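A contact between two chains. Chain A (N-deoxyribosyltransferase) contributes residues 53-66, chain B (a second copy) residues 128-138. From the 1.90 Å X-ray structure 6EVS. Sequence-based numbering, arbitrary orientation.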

# COMPACT_ATOMS: atom_id res chain seq x y z
N THR A 53 12.73 10.15 17.43
CA THR A 53 12.77 9.13 16.38
C THR A 53 12.16 7.82 16.88
O THR A 53 11.31 7.23 16.19
CB THR A 53 14.21 8.91 15.92
OG1 THR A 53 14.76 10.17 15.53
CG2 THR A 53 14.27 7.90 14.75
N PHE A 54 12.59 7.35 18.05
CA PHE A 54 12.11 6.06 18.53
C PHE A 54 10.62 6.09 18.83
O PHE A 54 9.91 5.11 18.55
CB PHE A 54 12.89 5.63 19.76
CG PHE A 54 14.28 5.14 19.46
CD1 PHE A 54 14.60 4.69 18.18
CD2 PHE A 54 15.26 5.14 20.43
CE1 PHE A 54 15.90 4.24 17.89
CE2 PHE A 54 16.54 4.69 20.14
CZ PHE A 54 16.86 4.24 18.87
N VAL A 55 10.12 7.18 19.40
CA VAL A 55 8.70 7.26 19.70
C VAL A 55 7.88 7.22 18.42
O VAL A 55 6.91 6.46 18.30
CB VAL A 55 8.40 8.52 20.53
CG1 VAL A 55 6.89 8.80 20.51
CG2 VAL A 55 8.90 8.36 21.96
N PHE A 56 8.25 8.05 17.44
CA PHE A 56 7.57 8.01 16.15
C PHE A 56 7.60 6.61 15.56
O PHE A 56 6.56 6.05 15.19
CB PHE A 56 8.22 9.01 15.19
CG PHE A 56 7.56 9.07 13.84
CD1 PHE A 56 6.45 9.89 13.63
CD2 PHE A 56 8.03 8.31 12.81
CE1 PHE A 56 5.84 9.94 12.37
CE2 PHE A 56 7.41 8.33 11.54
CZ PHE A 56 6.31 9.15 11.33
N LYS A 57 8.79 6.01 15.49
CA LYS A 57 8.93 4.70 14.86
C LYS A 57 8.17 3.64 15.63
O LYS A 57 7.48 2.81 15.04
CB LYS A 57 10.40 4.32 14.73
CG LYS A 57 11.14 5.11 13.68
CD LYS A 57 12.62 4.69 13.61
CE LYS A 57 13.33 5.38 12.45
NZ LYS A 57 14.44 4.57 11.87
N ASN A 58 8.24 3.68 16.97
CA ASN A 58 7.54 2.66 17.74
C ASN A 58 6.04 2.81 17.61
O ASN A 58 5.31 1.81 17.52
CB ASN A 58 7.96 2.73 19.21
CG ASN A 58 7.54 1.50 19.99
OD1 ASN A 58 7.56 0.38 19.46
ND2 ASN A 58 7.16 1.70 21.25
N ASP A 59 5.56 4.06 17.60
CA ASP A 59 4.12 4.31 17.49
C ASP A 59 3.60 3.81 16.15
O ASP A 59 2.62 3.05 16.08
CB ASP A 59 3.84 5.81 17.65
CG ASP A 59 3.89 6.28 19.10
OD1 ASP A 59 4.15 5.44 20.00
OD2 ASP A 59 3.66 7.48 19.34
N LEU A 60 4.24 4.26 15.05
CA LEU A 60 3.83 3.83 13.72
C LEU A 60 3.91 2.31 13.56
O LEU A 60 2.98 1.69 13.04
CB LEU A 60 4.70 4.53 12.67
CG LEU A 60 4.29 4.41 11.20
CD1 LEU A 60 2.83 4.84 11.02
CD2 LEU A 60 5.22 5.23 10.32
N GLU A 61 4.99 1.69 14.03
CA GLU A 61 5.07 0.24 13.97
C GLU A 61 3.90 -0.42 14.72
O GLU A 61 3.38 -1.45 14.28
CB GLU A 61 6.42 -0.26 14.52
CG GLU A 61 6.82 -1.61 13.97
CD GLU A 61 7.09 -1.57 12.47
OE1 GLU A 61 7.00 -2.63 11.83
OE2 GLU A 61 7.39 -0.49 11.93
N HIS A 62 3.44 0.19 15.82
CA HIS A 62 2.34 -0.43 16.54
C HIS A 62 0.98 -0.13 15.90
O HIS A 62 0.03 -0.89 16.11
CB HIS A 62 2.36 -0.02 18.01
CG HIS A 62 3.30 -0.86 18.81
ND1 HIS A 62 4.64 -0.56 18.92
CD2 HIS A 62 3.11 -2.02 19.49
CE1 HIS A 62 5.23 -1.47 19.68
NE2 HIS A 62 4.33 -2.37 20.03
N ILE A 63 0.87 0.92 15.10
CA ILE A 63 -0.32 1.05 14.26
C ILE A 63 -0.33 -0.07 13.22
O ILE A 63 -1.37 -0.67 12.95
CB ILE A 63 -0.37 2.43 13.57
CG1 ILE A 63 -0.35 3.57 14.58
CG2 ILE A 63 -1.62 2.52 12.68
CD1 ILE A 63 -0.42 4.91 13.87
N LYS A 64 0.84 -0.36 12.64
CA LYS A 64 0.95 -1.43 11.66
C LYS A 64 0.69 -2.80 12.28
O LYS A 64 0.09 -3.68 11.64
CB LYS A 64 2.32 -1.38 11.00
CG LYS A 64 2.46 -0.23 10.02
CD LYS A 64 3.92 0.16 9.82
CE LYS A 64 4.01 1.29 8.81
NZ LYS A 64 5.41 1.57 8.37
N TRP A 65 1.15 -3.00 13.52
CA TRP A 65 0.94 -4.25 14.25
C TRP A 65 -0.53 -4.47 14.63
O TRP A 65 -0.97 -5.62 14.74
CB TRP A 65 1.85 -4.24 15.48
CG TRP A 65 1.48 -5.04 16.72
CD1 TRP A 65 1.96 -6.28 17.07
CD2 TRP A 65 0.60 -4.63 17.79
NE1 TRP A 65 1.43 -6.66 18.29
CE2 TRP A 65 0.60 -5.67 18.75
CE3 TRP A 65 -0.16 -3.47 18.04
CZ2 TRP A 65 -0.17 -5.60 19.94
CZ3 TRP A 65 -0.93 -3.40 19.22
CH2 TRP A 65 -0.93 -4.46 20.15
N ALA A 66 -1.28 -3.39 14.84
CA ALA A 66 -2.64 -3.47 15.35
C ALA A 66 -3.61 -4.01 14.29
O ALA A 66 -3.41 -3.80 13.09
CB ALA A 66 -3.12 -2.08 15.78
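Chain B (128-138) DFATLPIKPYL

The contact is built on one face of a helix, and its apolar centre is the pairing of F54(A) with I134(B), the residue that loses the most surface on each side. Both direct their CA-to-CB bonds toward the partner chain. I134(B) takes the t,t rotamer, which extends its side chain so that CD1 reaches the helix: it lies 4.2 Å from CD1 of F54(A) and 3.9 Å from the backbone O of F54(A). The methyl thus meets both the ring and the backbone that carries it. The F54(A) ring, with chi1 in the m well, is used on more than one side. P136(B) lies over one face, its CG 4.0 Å from the ring centroid and 3.6 Å from CZ of F54(A), a CH-pi contact in which the proline CG sits over the aromatic face. L138(B) comes to the ring edge, with its CD2 3.7 Å from CZ of F54(A), although this leucine is poorly ordered and its position is the least certain of the set.

Chain B reaches these positions as an irregular strand-like segment without regular secondary structure. From P133(B) to P136(B) its phi/psi values are extended, and this conformation sets I134(B) and P136(B), two residues apart, toward the helix while P133(B) points away. The segment runs antiparallel to the helix: I134(B) is nearest N58(A), with 6.1 Å between their CA atoms, and L132(B) is nearest H62(A), with 7.9 Å between theirs, so the helix advances one turn as chain B steps back two residues.

N58(A) marks the passage from apolar to polar. Its OD1 lies 3.4 Å from CB of I134(B), while its ND2 donates to a water at 3.1 Å; the same water accepts a weak bond from the backbone N of I134(B) at 3.5 Å, so solvent spans a gap that the side chain does not close directly.

Further along, L132(B) adopts left-handed phi/psi (55/59), ending the helical phi/psi of 129-131. Its side chain still turns toward chain A, and CD2 packs 4.0 Å from CD1 of W65(A) and 4.4 Å from CG of E61(A), a second, smaller apolar patch.

The polar edge is formed by backbone carbonyls of chain B and ring nitrogens of chain A. The CA-to-CB bond of H62(A) points sideways to chain B, but the end of its ring comes nearer, and NE2 donates to O of T131(B) at 2.7 Å with a favourable angle of 160°. The ring is held from behind, since ND1 donates to the backbone O of N58(A) at 2.8 Å, one turn earlier. With ND1 anchored in this way, the ring presents NE2 to the carbonyl of T131(B). W65(A) adds a weak bond from NE1 to O of A130(B) at 3.1 Å. The rule to draw is economical: apolar side chains fill the centre, and aromatic N-H groups read the main chain at the edge, where T131(B) and A130(B) contribute carbonyls while their side chains point away.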

# COMPACT_ATOMS: atom_id res chain seq x y z
N ASP B 128 8.87 -10.28 24.17
CA ASP B 128 7.41 -10.28 24.27
C ASP B 128 6.84 -10.05 22.87
O ASP B 128 6.70 -8.91 22.42
CB ASP B 128 6.93 -9.21 25.25
CG ASP B 128 5.46 -9.39 25.63
OD1 ASP B 128 4.70 -10.01 24.85
OD2 ASP B 128 5.07 -8.92 26.71
N PHE B 129 6.50 -11.15 22.19
CA PHE B 129 5.93 -11.07 20.85
C PHE B 129 4.54 -10.46 20.85
O PHE B 129 4.11 -9.88 19.84
CB PHE B 129 5.87 -12.47 20.23
CG PHE B 129 7.17 -12.98 19.72
CD1 PHE B 129 8.10 -13.53 20.60
CD2 PHE B 129 7.48 -12.94 18.37
CE1 PHE B 129 9.31 -14.03 20.13
CE2 PHE B 129 8.68 -13.44 17.90
CZ PHE B 129 9.60 -13.98 18.78
N ALA B 130 3.81 -10.59 21.96
CA ALA B 130 2.44 -10.06 22.03
C ALA B 130 2.43 -8.54 21.93
O ALA B 130 1.67 -7.97 21.14
CB ALA B 130 1.77 -10.53 23.32
N THR B 131 3.28 -7.87 22.72
CA THR B 131 3.31 -6.41 22.76
C THR B 131 4.31 -5.81 21.78
O THR B 131 4.21 -4.61 21.48
CB THR B 131 3.64 -5.92 24.17
OG1 THR B 131 4.89 -6.48 24.60
CG2 THR B 131 2.55 -6.32 25.15
N LEU B 132 5.28 -6.60 21.31
CA LEU B 132 6.24 -6.16 20.30
C LEU B 132 6.98 -4.89 20.71
O LEU B 132 6.93 -3.87 20.01
CB LEU B 132 5.52 -5.98 18.97
CG LEU B 132 6.31 -5.94 17.66
CD1 LEU B 132 6.33 -7.32 17.03
CD2 LEU B 132 5.71 -4.92 16.70
N PRO B 133 7.70 -4.91 21.83
CA PRO B 133 8.43 -3.71 22.23
C PRO B 133 9.56 -3.42 21.26
O PRO B 133 10.08 -4.31 20.58
CB PRO B 133 8.94 -4.05 23.63
CG PRO B 133 9.03 -5.53 23.65
CD PRO B 133 7.95 -6.03 22.75
N ILE B 134 9.91 -2.14 21.16
CA ILE B 134 10.98 -1.75 20.25
C ILE B 134 12.31 -2.16 20.86
O ILE B 134 12.50 -2.09 22.08
CB ILE B 134 10.90 -0.24 19.95
CG1 ILE B 134 11.81 0.15 18.78
CG2 ILE B 134 11.13 0.60 21.19
CD1 ILE B 134 11.74 1.62 18.43
N LYS B 135 13.23 -2.66 20.03
CA LYS B 135 14.53 -3.13 20.51
C LYS B 135 15.55 -2.75 19.45
O LYS B 135 15.96 -3.57 18.62
CB LYS B 135 14.50 -4.64 20.75
CG LYS B 135 15.57 -5.17 21.69
CD LYS B 135 15.30 -6.64 22.05
CE LYS B 135 15.34 -6.88 23.57
NZ LYS B 135 14.01 -6.67 24.26
N PRO B 136 15.93 -1.48 19.41
CA PRO B 136 16.64 -0.96 18.24
C PRO B 136 18.10 -1.37 18.19
O PRO B 136 18.72 -1.74 19.20
CB PRO B 136 16.50 0.56 18.39
CG PRO B 136 16.36 0.78 19.86
CD PRO B 136 15.68 -0.44 20.42
N TYR B 137 18.64 -1.31 16.98
CA TYR B 137 20.06 -1.50 16.72
C TYR B 137 20.83 -0.27 17.19
O TYR B 137 20.60 0.84 16.70
CB TYR B 137 20.26 -1.73 15.22
CG TYR B 137 21.69 -1.81 14.71
CD1 TYR B 137 22.31 -3.05 14.54
CD2 TYR B 137 22.38 -0.68 14.31
CE1 TYR B 137 23.58 -3.13 14.03
CE2 TYR B 137 23.66 -0.76 13.81
CZ TYR B 137 24.25 -1.99 13.67
OH TYR B 137 25.52 -2.10 13.16
N LEU B 138 21.74 -0.46 18.13
CA LEU B 138 22.45 0.68 18.72
C LEU B 138 23.94 0.43 18.76
O LEU B 138 24.72 1.19 18.18
CB LEU B 138 21.92 0.97 20.13
CG LEU B 138 20.44 1.35 20.23
CD1 LEU B 138 20.01 1.49 21.68
CD2 LEU B 138 20.13 2.63 19.44
O HOH W 1 7.59 -0.64 23.24